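PDB 1I36: conserved protein, which is of unknown function but binds NADP and resembles 3-hydroxyacid dehydrogenases, so it is probably an NADP-dependent oxidoreductase. Local coordinates for residues A[68-73]-A[92-97]; A[131-136]-A[145-150]. The protein carries 1 engineered substitution. All blocks are in the same frame, centred on the assembly; numbering follows the deposited sequence.

Contact 1: residues A[68-73]-A[92-97]; sequences VALGAA and PETVRM. With NAP (NADP nicotinamide-adenine-dinucleotide phosphate), chain C.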
# COMPACT_ATOMS: atom_id res chain seq x y z
N VAL A 68 -3.80 -0.50 32.70
CA VAL A 68 -3.11 -0.52 34.00
C VAL A 68 -1.71 0.14 33.93
O VAL A 68 -1.10 0.40 34.95
CB VAL A 68 -2.93 -2.05 34.44
CG1 VAL A 68 -1.93 -2.21 35.55
CG2 VAL A 68 -4.29 -2.62 34.86
N ALA A 69 -1.23 0.43 32.72
CA ALA A 69 0.11 0.98 32.50
C ALA A 69 0.45 2.26 33.27
O ALA A 69 1.53 2.36 33.87
CB ALA A 69 0.34 1.19 30.98
N LEU A 70 -0.44 3.24 33.28
CA LEU A 70 -0.14 4.48 34.01
C LEU A 70 -0.09 4.25 35.51
O LEU A 70 0.80 4.77 36.18
CB LEU A 70 -1.13 5.60 33.71
CG LEU A 70 -0.95 6.33 32.40
CD1 LEU A 70 -2.07 7.41 32.29
CD2 LEU A 70 0.46 6.95 32.31
N GLY A 71 -1.05 3.48 36.03
CA GLY A 71 -1.05 3.19 37.45
C GLY A 71 0.20 2.44 37.89
O GLY A 71 0.72 2.69 38.99
N ALA A 72 0.65 1.49 37.07
CA ALA A 72 1.85 0.73 37.38
C ALA A 72 3.05 1.68 37.42
O ALA A 72 3.90 1.55 38.28
CB ALA A 72 2.08 -0.35 36.32
N ALA A 73 3.14 2.61 36.47
CA ALA A 73 4.26 3.55 36.45
C ALA A 73 4.24 4.48 37.67
O ALA A 73 5.29 4.85 38.20
CB ALA A 73 4.24 4.37 35.15
N PRO A 92 1.50 6.84 22.05
CA PRO A 92 2.77 7.53 22.29
C PRO A 92 2.64 8.60 23.37
O PRO A 92 3.56 8.76 24.16
CB PRO A 92 3.09 8.13 20.93
CG PRO A 92 2.64 7.02 19.97
CD PRO A 92 1.26 6.65 20.59
N GLU A 93 1.52 9.31 23.42
CA GLU A 93 1.36 10.35 24.46
C GLU A 93 1.22 9.70 25.84
O GLU A 93 1.75 10.22 26.82
CB GLU A 93 0.20 11.30 24.18
CG GLU A 93 0.18 12.56 25.07
CD GLU A 93 1.47 13.42 25.00
OE1 GLU A 93 1.93 13.89 26.04
OE2 GLU A 93 2.02 13.65 23.92
N THR A 94 0.56 8.54 25.93
CA THR A 94 0.43 7.84 27.22
C THR A 94 1.82 7.39 27.70
O THR A 94 2.14 7.45 28.91
CB THR A 94 -0.56 6.64 27.10
OG1 THR A 94 -1.75 7.11 26.49
CG2 THR A 94 -0.96 6.09 28.49
N VAL A 95 2.68 6.97 26.75
CA VAL A 95 4.05 6.56 27.05
C VAL A 95 4.83 7.77 27.63
O VAL A 95 5.53 7.65 28.65
CB VAL A 95 4.78 6.07 25.74
CG1 VAL A 95 6.23 5.68 26.04
CG2 VAL A 95 4.07 4.80 25.18
N ARG A 96 4.67 8.93 27.01
CA ARG A 96 5.37 10.15 27.45
C ARG A 96 4.93 10.49 28.89
O ARG A 96 5.75 10.91 29.70
CB ARG A 96 5.09 11.32 26.51
CG ARG A 96 5.66 11.14 25.07
CD ARG A 96 5.49 12.40 24.19
NE ARG A 96 5.80 12.06 22.80
CZ ARG A 96 4.89 11.76 21.87
NH1 ARG A 96 3.60 11.80 22.17
NH2 ARG A 96 5.27 11.23 20.72
N MET A 97 3.65 10.29 29.21
CA MET A 97 3.14 10.55 30.56
C MET A 97 3.66 9.51 31.53
O MET A 97 4.01 9.83 32.68
CB MET A 97 1.60 10.61 30.55
CG MET A 97 1.10 11.81 29.75
SD MET A 97 1.80 13.44 30.33
CE MET A 97 3.00 13.70 29.23
PA NAP C . -1.53 -10.94 29.80
O1A NAP C . -2.58 -9.96 29.59
O2A NAP C . -0.89 -11.96 28.99
O5B NAP C . -0.49 -10.45 31.01
C5B NAP C . -0.53 -9.14 31.84
C4B NAP C . -0.39 -9.75 33.16
O4B NAP C . -0.33 -8.34 33.97
C3B NAP C . -1.27 -10.04 33.98
O3B NAP C . -0.54 -11.19 34.04
C2B NAP C . -1.83 -9.69 35.30
O2B NAP C . -1.92 -10.26 36.42
C1B NAP C . -0.99 -8.56 35.27
N9A NAP C . -1.68 -7.34 35.75
C8A NAP C . -2.90 -6.70 35.56
N7A NAP C . -3.02 -5.64 36.34
C5A NAP C . -1.85 -5.57 37.07
C6A NAP C . -1.37 -4.67 38.07
N6A NAP C . -2.10 -3.64 38.50
N1A NAP C . -0.11 -4.90 38.61
C2A NAP C . 0.64 -5.96 38.19
N3A NAP C . 0.25 -6.85 37.26
C4A NAP C . -1.02 -6.59 36.72
O3 NAP C . -0.86 -9.82 28.76
PN NAP C . 0.43 -9.84 27.65
O1N NAP C . -0.03 -10.51 26.39
O2N NAP C . 1.52 -10.46 28.42
O5D NAP C . 0.92 -8.38 27.29
C5D NAP C . 1.47 -7.49 28.29
C4D NAP C . 1.60 -6.11 27.68
O4D NAP C . 2.38 -6.02 26.45
C3D NAP C . 0.26 -5.44 27.32
O3D NAP C . 0.17 -4.00 27.61
C2D NAP C . 0.07 -5.69 25.86
O2D NAP C . -0.76 -4.75 25.23
C1D NAP C . 1.52 -5.69 25.35
N1N NAP C . 1.73 -6.49 24.13
C2N NAP C . 1.45 -7.86 24.12
C3N NAP C . 1.70 -8.55 22.88
C7N NAP C . 1.46 -9.97 22.74
O7N NAP C . 1.69 -10.55 21.66
N7N NAP C . 0.97 -10.72 23.76
C4N NAP C . 2.21 -7.82 21.78
C5N NAP C . 2.47 -6.50 21.81
C6N NAP C . 2.24 -5.83 22.99
P2B NAP C . -3.38 -11.03 36.62
O1X NAP C . -3.43 -12.26 35.76
O2X NAP C . -3.28 -11.32 38.03
O3X NAP C . -4.39 -10.10 36.19
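Leu70 meets Thr94 side chain to side chain where helix 69-77 runs beside helix 92-101. The apolar contact is small and lies at the surface, with 126 Å² buried in all. Leu70 CG sits 3.9 Å from Thr94 CG2, and the two side chains cross at about a right angle. The Leu70 methyl CD2 also rests on the backbone, 3.8 Å from Thr94 O. One turn further on, the same methyl lies 4.2 Å from Met97 CB, while Met97 turns its thioether off from the seam. Thr94 splits its branches by role. CG2 lies opposite the backbone N and faces Leu70, while OG1 stands beside that N (chi1 -50°) and hydrogen-bonds Ser91 OG.

No hydrogen bond joins the two segments. The salt bridge here is internal to helix 92-101, where Arg96 NH1 donates to Glu93 OE2 at 3.0 Å. This bond is bent, with an N-H...O angle of 135°. It meets the oxygen from above the carboxylate plane and tilts out of the guanidinium plane. Pro92 O lies above one face of that guanidinium, off toward its rim.

The cofactor contact belongs to Val68, just before helix 69-77. Its CG1 methyl lies 3.3 Å from N6A of the NADP adenine. Its CG2 methyl is 3.6 Å from N7A, so both branches of Val68 press on this part of the base and help line the pocket.

Leu70 and Ala73 continue the helix-helix seam onto Ala98 and Leu101. Behind it, Ala69 touches the NADP-binding residue Asn88, and Val95 packs on Phe107 and Asp109 of strand 106-112. The pair thus forms neighbouring helical cover on the Rossmann-type sheet, with Arg96 packing on Leu183 of the second subunit.

Contact 2: residues A[131-136]-A[145-150]; sequences DAEEFM and IEVRGR
Ile145 stands across the ring of Phe135 and runs alongside Met136. Its CB lies 4.0 Å from Met136 CG. The CG2 branch is 3.9 Å from Phe135 CD2. CG1 stands beside the backbone N (chi1 -61°) and comes within 3.8 Å of Phe135 CE2. The tip, CD1, lies over the ring face in a CH-pi contact, 3.7 Å from the Phe135 centroid and 17° off its normal. CD1 also touches Phe135 O at 3.5 Å. Met136, stretched out past CG, runs counter to Ile145 and brings SD to 3.7 Å from Val147 CG2. Ala132 CB fits against Val147 CG1. Phe135 also packs on Ala127, Val108 and Ala110. An alanine in its place would probably leave Ile145 CD1 without its ring and open a gap beside those three residues.

Glu146 points away from the helix. Its OE1 takes both NE and NH2 of Arg148, and NH1 of Arg148 forms salt bridges to Glu191 and Asp188 of the second subunit. The axes of helix 132-136 and residues 145-147 come within 8.0 Å and run nearly antiparallel (160°), as in a beta-alpha-beta unit whose parallel strands are 124-128 and 144-147.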
# COMPACT_ATOMS: atom_id res chain seq x y z
N ASP A 131 18.14 5.99 27.60
CA ASP A 131 18.60 4.76 28.19
C ASP A 131 18.29 3.52 27.36
O ASP A 131 18.44 2.39 27.85
CB ASP A 131 17.96 4.61 29.56
CG ASP A 131 18.28 5.80 30.46
OD1 ASP A 131 19.40 5.83 31.00
OD2 ASP A 131 17.42 6.72 30.57
N ALA A 132 17.85 3.71 26.11
CA ALA A 132 17.49 2.57 25.25
C ALA A 132 18.68 1.62 25.00
O ALA A 132 18.54 0.37 24.99
CB ALA A 132 16.89 3.09 23.91
N GLU A 133 19.85 2.22 24.78
CA GLU A 133 21.07 1.46 24.56
C GLU A 133 21.38 0.57 25.76
O GLU A 133 21.87 -0.55 25.61
CB GLU A 133 22.26 2.39 24.37
CG GLU A 133 22.32 3.11 23.05
CD GLU A 133 23.65 3.84 22.90
OE1 GLU A 133 24.72 3.19 23.08
OE2 GLU A 133 23.63 5.07 22.64
N GLU A 134 21.06 1.05 26.95
CA GLU A 134 21.32 0.28 28.16
C GLU A 134 20.38 -0.94 28.24
O GLU A 134 20.80 -2.04 28.64
CB GLU A 134 21.20 1.19 29.38
CG GLU A 134 21.53 0.55 30.73
CD GLU A 134 22.96 0.06 30.88
OE1 GLU A 134 23.88 0.65 30.23
OE2 GLU A 134 23.16 -0.91 31.65
N PHE A 135 19.12 -0.77 27.81
CA PHE A 135 18.15 -1.87 27.79
C PHE A 135 18.63 -2.88 26.73
O PHE A 135 18.53 -4.09 26.92
CB PHE A 135 16.79 -1.29 27.38
CG PHE A 135 15.73 -2.33 27.05
CD1 PHE A 135 15.43 -3.35 27.95
CD2 PHE A 135 15.03 -2.27 25.85
CE1 PHE A 135 14.46 -4.29 27.65
CE2 PHE A 135 14.07 -3.19 25.54
CZ PHE A 135 13.77 -4.21 26.43
N MET A 136 19.17 -2.38 25.62
CA MET A 136 19.65 -3.21 24.51
C MET A 136 20.77 -4.19 24.91
O MET A 136 20.99 -5.20 24.23
CB MET A 136 20.06 -2.35 23.32
CG MET A 136 20.17 -3.15 21.99
SD MET A 136 20.59 -2.14 20.58
CE MET A 136 21.34 -3.37 19.47
N ILE A 145 16.70 -6.78 20.68
CA ILE A 145 16.33 -5.37 20.79
C ILE A 145 17.13 -4.51 19.80
O ILE A 145 18.29 -4.81 19.50
CB ILE A 145 16.61 -4.86 22.24
CG1 ILE A 145 15.78 -5.66 23.25
CG2 ILE A 145 16.25 -3.35 22.36
CD1 ILE A 145 16.44 -5.80 24.68
N GLU A 146 16.50 -3.46 19.30
CA GLU A 146 17.13 -2.53 18.39
C GLU A 146 16.66 -1.14 18.84
O GLU A 146 15.49 -0.94 19.16
CB GLU A 146 16.66 -2.81 16.96
CG GLU A 146 17.09 -1.79 15.97
CD GLU A 146 16.60 -2.15 14.58
OE1 GLU A 146 15.39 -2.01 14.33
OE2 GLU A 146 17.44 -2.59 13.76
N VAL A 147 17.59 -0.19 18.89
CA VAL A 147 17.27 1.18 19.30
C VAL A 147 16.76 2.00 18.11
O VAL A 147 17.32 1.92 17.04
CB VAL A 147 18.53 1.92 19.87
CG1 VAL A 147 18.20 3.43 20.20
CG2 VAL A 147 19.03 1.20 21.11
N ARG A 148 15.68 2.74 18.29
CA ARG A 148 15.15 3.60 17.22
C ARG A 148 14.74 4.92 17.86
O ARG A 148 14.53 4.96 19.07
CB ARG A 148 13.89 2.96 16.59
CG ARG A 148 14.15 1.68 15.80
CD ARG A 148 14.73 2.02 14.45
NE ARG A 148 15.09 0.84 13.66
CZ ARG A 148 15.41 0.90 12.37
NH1 ARG A 148 15.39 2.07 11.74
NH2 ARG A 148 15.77 -0.20 11.72
N GLY A 149 14.58 5.96 17.06
CA GLY A 149 14.15 7.24 17.59
C GLY A 149 15.13 7.84 18.60
O GLY A 149 16.32 7.50 18.58
N ARG A 150 14.64 8.72 19.47
CA ARG A 150 15.50 9.36 20.46
C ARG A 150 14.89 9.44 21.86
O ARG A 150 15.60 9.40 22.85
CB ARG A 150 15.81 10.80 20.03
CG ARG A 150 16.51 10.94 18.70
CD ARG A 150 16.75 12.42 18.37
NE ARG A 150 15.51 13.19 18.28
CZ ARG A 150 15.46 14.51 18.07
NH1 ARG A 150 16.59 15.21 17.94
NH2 ARG A 150 14.29 15.13 18.01

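From the N terminus, the chain first lays down strands 2-6, 25-28, 47-48 and 59-62, then reaches contact 1. That contact closes an 18-residue loop holding strand 83-86, and so ties two successive helices together. The chain then passes through strands 106-112 and 124-128 before contact 2 opens. Contact 2 closes a loop of only eight residues and seats strand 144-147, the last strand of the sheet. The contacts follow in series, neither crossing nor enclosing one another. The nearest atoms of contact 1 and contact 2 are about 10 Å apart, so the two do not touch. Alternate residues of strand 106-112 link them: Phe107 and Asp109 face contact 1, Val108 and Ala110 contact 2.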